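PDB 4KG7: peptidase S8 and S53, subtilisin, kexin, sedolisin from Mycobacterium smegmatis, which is a mycosin (MycP3), a subtilisin-like serine endopeptidase of the ESX-3 type VII secretion system that probably cleaves peptide bonds by a charge-relay mechanism. Local coordinates for residues H346-T351 with A372-W376; A285-I290 with L315-A321. All coordinates share one frame. Residues are numbered along the deposited sequence.

Contact 1: residues H346-T351 with A372-W376; sequences HRLTTT and AALTW
Two helix ends of the subtilisin fold are joined here by an arginine of one that hydrogen-bonds to carbonyls at the C-terminal end of the other. His346-Thr350 is the end of helix 341-350, with Thr351 in loop conformation; Ala372-Thr375 ends helix 370-375, and Trp376 leaves it extended (phi/psi -63/141). The backbones come closest at Thr351 and Ala373, CA to CA 5.6 Å. Apolar packing fills this approach: Thr351 CB lies 3.8 Å from Ala372 CB, Leu348 CD2 4.2 Å from Ala373 CB, and Thr351 CG2 3.6 Å from Trp376 CB. Val332 of helix 318-335 touches the side chains of both Arg347 and Ala373. Trp376 (chi1 t, chi2 69°) swings its indole over helix 341-350, where Thr350 OG1 sits over one ring face, 4.2 Å from Trp376 CH2. The His346 ring meets the six-membered ring obliquely, centroids 5.7 Å apart and planes at 53°. Thr351 OG1, with chi1 p, donates to Arg347 O at 2.7 Å. Arg347 (chi1 t, chi2 t, chi3 m) also has Phe336 as a cation-pi partner, while Trp376 CE3 lies over one guanidinium face, 3.6 Å from Arg347 NH2. Carbonyls at and just beyond the helix end accept hydrogen bonds: Arg347 NH1 donates to Ala373 O at 2.7 Å and to Trp376 O at 2.9 Å, and Arg347 NH2 reaches Trp376 O at 3.0 Å.

Contact 2: residues A285-I290 with L315-A321; sequences APGENI and LTGTSYA
Ile290 (chi1 and chi2 m) forms the apolar centre, with CB 3.8 Å from Leu315 CB, CG1 3.6 Å from Tyr320 CB and CG2 over one face of the Tyr320 ring. Ala285, next to last in strand 281-286, sets its CB 4.2 Å from Ala321 CB. CA atoms pair Ala285 with Ala321 (4.5 Å), Glu288 with Thr316 (4.6 Å) and Ile290 with Leu315 (5.1 Å). Pro286 O makes a CA-H...O contact of 3.4 Å with Ala321 CA. At Gly287 a CB would fall 3.0 Å from Gly317 O. Outward, backbone hydrogen bonds tie the loops: Gly317 N to Gly287 O (2.8 Å) and Ile290 N to Leu315 O (3.0 Å). A water donates to Ile290 O (2.7 Å) and accepts from Leu315 N (3.0 Å). Asn289, at positive phi (53°), turns the chain before Ile290. Gly317 (phi/psi 152/164), at angles that call for glycine, is the N-cap of helix 318-335. Ser319, the predicted nucleophile, follows in the subtilase Gly-Thr-Ser motif; in the conformer given, its OG makes a weak hydrogen bond to His104 NE2, consistent with a charge relay. Backbone rather than side-chain hydrogen bonds thus join the loop before the helix to segment 285-290.

How the contacts relate
Contact 2 comes first along the chain and closes before contact 1 opens; their centres are 21 Å apart, and their nearest atoms, about 10 Å apart, do not touch. Helix 318-335 connects them: its N-terminal turn belongs to contact 2, while Val328 and Val332 further along pack on side chains of contact 1, and helix 341-350 follows it in the chain. The parallel sheet supplies a second connection. Strand 281-286, at its edge, runs into contact 2, and Leu260 of the adjacent strand 259-265 touches Leu348 and Thr349. The buried contact 2 holds the predicted catalytic serine, whereas contact 1 joins C-terminal helices at the periphery, away from that site.

Contact 1: residues H346-T351 with A372-W376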
loop_
_atom_site.group_PDB
_atom_site.type_symbol
_atom_site.label_atom_id
_atom_site.label_comp_id
_atom_site.label_asym_id
_atom_site.label_seq_id
_atom_site.Cartn_x
_atom_site.Cartn_y
_atom_site.Cartn_z
ATOM N N HIS A 346 -8.372 14.196 -4.474
ATOM C CA HIS A 346 -8.620 14.992 -5.677
ATOM C C HIS A 346 -7.359 15.721 -6.128
ATOM O O HIS A 346 -7.029 15.757 -7.311
ATOM C CB HIS A 346 -9.747 16.000 -5.391
ATOM C CG HIS A 346 -10.056 16.916 -6.535
ATOM N ND1 HIS A 346 -10.894 16.566 -7.574
ATOM C CD2 HIS A 346 -9.634 18.170 -6.799
ATOM C CE1 HIS A 346 -10.996 17.582 -8.409
ATOM N NE2 HIS A 346 -10.215 18.552 -7.983
ATOM N N ARG A 347 -6.644 16.299 -5.191
ATOM C CA ARG A 347 -5.423 17.016 -5.505
ATOM C C ARG A 347 -4.375 16.060 -6.118
ATOM O O ARG A 347 -3.653 16.407 -7.049
ATOM C CB ARG A 347 -4.938 17.664 -4.219
ATOM C CG ARG A 347 -3.639 18.414 -4.289
ATOM C CD ARG A 347 -3.468 19.247 -3.031
ATOM N NE ARG A 347 -4.217 20.501 -3.089
ATOM C CZ ARG A 347 -3.760 21.651 -3.579
ATOM N NH1 ARG A 347 -2.531 21.749 -4.095
ATOM N NH2 ARG A 347 -4.554 22.711 -3.574
ATOM N N LEU A 348 -4.262 14.859 -5.546
ATOM C CA LEU A 348 -3.285 13.899 -6.038
ATOM C C LEU A 348 -3.643 13.464 -7.445
ATOM O O LEU A 348 -2.770 13.368 -8.334
ATOM C CB LEU A 348 -3.241 12.704 -5.104
ATOM C CG LEU A 348 -2.616 12.963 -3.728
ATOM C CD1 LEU A 348 -2.791 11.758 -2.846
ATOM C CD2 LEU A 348 -1.143 13.320 -3.836
ATOM N N THR A 349 -4.911 13.134 -7.666
ATOM C CA THR A 349 -5.287 12.606 -8.982
ATOM C C THR A 349 -5.358 13.701 -10.048
ATOM O O THR A 349 -4.956 13.484 -11.178
ATOM C CB THR A 349 -6.595 11.811 -8.962
ATOM O OG1 THR A 349 -7.667 12.660 -8.518
ATOM C CG2 THR A 349 -6.503 10.608 -8.068
ATOM N N THR A 350 -5.849 14.879 -9.701
ATOM C CA THR A 350 -6.030 15.925 -10.723
ATOM C C THR A 350 -4.695 16.493 -11.187
ATOM O O THR A 350 -4.610 17.073 -12.278
ATOM C CB THR A 350 -6.932 17.057 -10.198
ATOM O OG1 THR A 350 -6.291 17.740 -9.138
ATOM C CG2 THR A 350 -8.221 16.524 -9.725
ATOM N N THR A 351 -3.636 16.293 -10.397
ATOM C CA THR A 351 -2.296 16.797 -10.758
ATOM C C THR A 351 -1.341 15.709 -11.243
ATOM O O THR A 351 -0.187 15.989 -11.533
ATOM C CB THR A 351 -1.610 17.541 -9.587
ATOM O OG1 THR A 351 -1.373 16.646 -8.484
ATOM C CG2 THR A 351 -2.459 18.714 -9.115
ATOM N N ALA A 372 3.604 19.176 -8.387
ATOM C CA ALA A 372 2.334 19.699 -8.910
ATOM C C ALA A 372 1.252 19.632 -7.830
ATOM O O ALA A 372 0.474 20.570 -7.653
ATOM C CB ALA A 372 1.910 18.928 -10.132
ATOM N N ALA A 373 1.208 18.519 -7.097
ATOM C CA ALA A 373 0.217 18.366 -6.023
ATOM C C ALA A 373 0.413 19.391 -4.913
ATOM O O ALA A 373 -0.554 19.883 -4.302
ATOM C CB ALA A 373 0.248 16.952 -5.465
ATOM N N LEU A 374 1.666 19.752 -4.672
ATOM C CA LEU A 374 1.995 20.664 -3.608
ATOM C C LEU A 374 1.838 22.116 -4.001
ATOM O O LEU A 374 1.842 22.969 -3.137
ATOM C CB LEU A 374 3.422 20.391 -3.111
ATOM C CG LEU A 374 3.510 19.087 -2.297
ATOM C CD1 LEU A 374 4.939 18.583 -2.250
ATOM C CD2 LEU A 374 2.961 19.235 -0.886
ATOM N N THR A 375 1.695 22.404 -5.291
ATOM C CA THR A 375 1.604 23.793 -5.741
ATOM C C THR A 375 0.313 24.168 -6.476
ATOM O O THR A 375 0.092 25.346 -6.789
ATOM C CB THR A 375 2.792 24.120 -6.646
ATOM O OG1 THR A 375 2.793 23.240 -7.764
ATOM C CG2 THR A 375 4.094 23.970 -5.894
ATOM N N TRP A 376 -0.533 23.191 -6.765
ATOM C CA TRP A 376 -1.780 23.439 -7.483
ATOM C C TRP A 376 -2.725 24.350 -6.698
ATOM O O TRP A 376 -2.822 24.260 -5.475
ATOM C CB TRP A 376 -2.462 22.101 -7.780
ATOM C CG TRP A 376 -3.760 22.199 -8.532
ATOM C CD1 TRP A 376 -3.936 22.578 -9.835
ATOM C CD2 TRP A 376 -5.061 21.872 -8.027
ATOM N NE1 TRP A 376 -5.275 22.522 -10.168
ATOM C CE2 TRP A 376 -5.986 22.096 -9.074
ATOM C CE3 TRP A 376 -5.534 21.422 -6.785
ATOM C CZ2 TRP A 376 -7.361 21.883 -8.919
ATOM C CZ3 TRP A 376 -6.898 21.198 -6.630
ATOM C CH2 TRP A 376 -7.798 21.435 -7.694
#

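Contact 2: residues A285-I290 with L315-A321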
loop_
_atom_site.group_PDB
_atom_site.type_symbol
_atom_site.label_atom_id
_atom_site.label_comp_id
_atom_site.label_asym_id
_atom_site.label_seq_id
_atom_site.Cartn_x
_atom_site.Cartn_y
_atom_site.Cartn_z
ATOM N N ALA A 285 2.545 5.063 -9.299
ATOM C CA ALA A 285 3.866 5.564 -8.864
ATOM C C ALA A 285 4.941 4.511 -9.201
ATOM O O ALA A 285 4.621 3.399 -9.590
ATOM C CB ALA A 285 3.841 5.901 -7.368
ATOM N N PRO A 286 6.211 4.873 -9.078
ATOM C CA PRO A 286 7.244 3.883 -9.431
ATOM C C PRO A 286 7.140 2.581 -8.654
ATOM O O PRO A 286 6.978 2.606 -7.431
ATOM C CB PRO A 286 8.548 4.627 -9.136
ATOM C CG PRO A 286 8.153 6.069 -9.368
ATOM C CD PRO A 286 6.818 6.149 -8.697
ATOM N N GLY A 287 7.246 1.469 -9.379
ATOM C CA GLY A 287 7.152 0.134 -8.786
ATOM C C GLY A 287 8.238 -0.856 -9.188
ATOM O O GLY A 287 8.135 -2.033 -8.868
ATOM N N GLU A 288 9.337 -0.381 -9.771
ATOM C CA GLU A 288 10.400 -1.257 -10.295
ATOM C C GLU A 288 11.758 -0.889 -9.721
ATOM O O GLU A 288 12.062 0.270 -9.520
ATOM C CB GLU A 288 10.452 -1.197 -11.820
ATOM C CG GLU A 288 9.168 -1.625 -12.480
ATOM C CD GLU A 288 9.220 -1.603 -13.979
ATOM O OE1 GLU A 288 10.335 -1.652 -14.593
ATOM O OE2 GLU A 288 8.112 -1.526 -14.572
ATOM N N ASN A 289 12.613 -1.894 -9.518
ATOM C CA ASN A 289 13.999 -1.671 -9.045
ATOM C C ASN A 289 14.034 -0.822 -7.780
ATOM O O ASN A 289 14.842 0.106 -7.642
ATOM C CB ASN A 289 14.849 -1.028 -10.128
ATOM C CG ASN A 289 14.850 -1.835 -11.414
ATOM O OD1 ASN A 289 15.238 -2.994 -11.404
ATOM N ND2 ASN A 289 14.307 -1.256 -12.495
ATOM N N ILE A 290 13.180 -1.187 -6.840
ATOM C CA ILE A 290 13.022 -0.408 -5.636
ATOM C C ILE A 290 14.236 -0.582 -4.715
ATOM O O ILE A 290 14.760 -1.697 -4.582
ATOM C CB ILE A 290 11.708 -0.838 -4.942
ATOM C CG1 ILE A 290 10.479 -0.515 -5.827
ATOM C CG2 ILE A 290 11.651 -0.319 -3.523
ATOM C CD1 ILE A 290 10.219 0.940 -6.038
ATOM N N LEU A 315 13.397 -5.756 -6.002
ATOM C CA LEU A 315 12.124 -5.440 -5.378
ATOM C C LEU A 315 11.248 -4.761 -6.407
ATOM O O LEU A 315 11.577 -3.686 -6.895
ATOM C CB LEU A 315 12.320 -4.546 -4.160
ATOM C CG LEU A 315 13.254 -5.087 -3.072
ATOM C CD1 LEU A 315 13.381 -4.126 -1.893
ATOM C CD2 LEU A 315 12.788 -6.430 -2.558
ATOM N N THR A 316 10.132 -5.399 -6.743
ATOM C CA THR A 316 9.188 -4.822 -7.707
ATOM C C THR A 316 7.786 -5.083 -7.232
ATOM O O THR A 316 7.504 -6.132 -6.641
ATOM C CB THR A 316 9.304 -5.394 -9.127
ATOM O OG1 THR A 316 8.734 -6.732 -9.182
ATOM C CG2 THR A 316 10.723 -5.335 -9.570
ATOM N N GLY A 317 6.900 -4.140 -7.507
ATOM C CA GLY A 317 5.489 -4.367 -7.259
ATOM C C GLY A 317 4.690 -3.124 -6.966
ATOM O O GLY A 317 5.210 -2.058 -6.627
ATOM N N THR A 318 3.379 -3.285 -7.073
ATOM C CA THR A 318 2.459 -2.208 -6.736
ATOM C C THR A 318 2.529 -1.854 -5.266
ATOM O O THR A 318 2.107 -0.772 -4.884
ATOM C CB THR A 318 0.999 -2.511 -7.176
ATOM O OG1 THR A 318 0.543 -3.768 -6.628
ATOM C CG2 THR A 318 0.873 -2.521 -8.712
ATOM N N SER A 319 3.009 -2.784 -4.431
ATOM C CA SER A 319 3.157 -2.466 -3.015
ATOM C C SER A 319 4.039 -1.216 -2.823
ATOM O O SER A 319 3.730 -0.342 -1.992
ATOM C CB SER A 319 3.772 -3.671 -2.316
ATOM O OG SER A 319 4.964 -4.037 -2.987
ATOM N N TYR A 320 5.092 -1.112 -3.582
ATOM C CA TYR A 320 6.037 -0.003 -3.461
ATOM C C TYR A 320 5.480 1.274 -4.046
ATOM O O TYR A 320 5.738 2.357 -3.531
ATOM C CB TYR A 320 7.392 -0.400 -4.069
ATOM C CG TYR A 320 7.884 -1.719 -3.507
ATOM C CD1 TYR A 320 8.155 -1.845 -2.159
ATOM C CD2 TYR A 320 8.010 -2.857 -4.305
ATOM C CE1 TYR A 320 8.535 -3.055 -1.591
ATOM C CE2 TYR A 320 8.404 -4.069 -3.746
ATOM C CZ TYR A 320 8.665 -4.154 -2.395
ATOM O OH TYR A 320 9.041 -5.375 -1.875
ATOM N N ALA A 321 4.713 1.154 -5.134
ATOM C CA ALA A 321 4.020 2.277 -5.759
ATOM C C ALA A 321 3.070 2.900 -4.732
ATOM O O ALA A 321 3.010 4.121 -4.565
ATOM C CB ALA A 321 3.251 1.786 -6.985
HETATM O O HOH W 1 15.364 -3.552 -6.441
#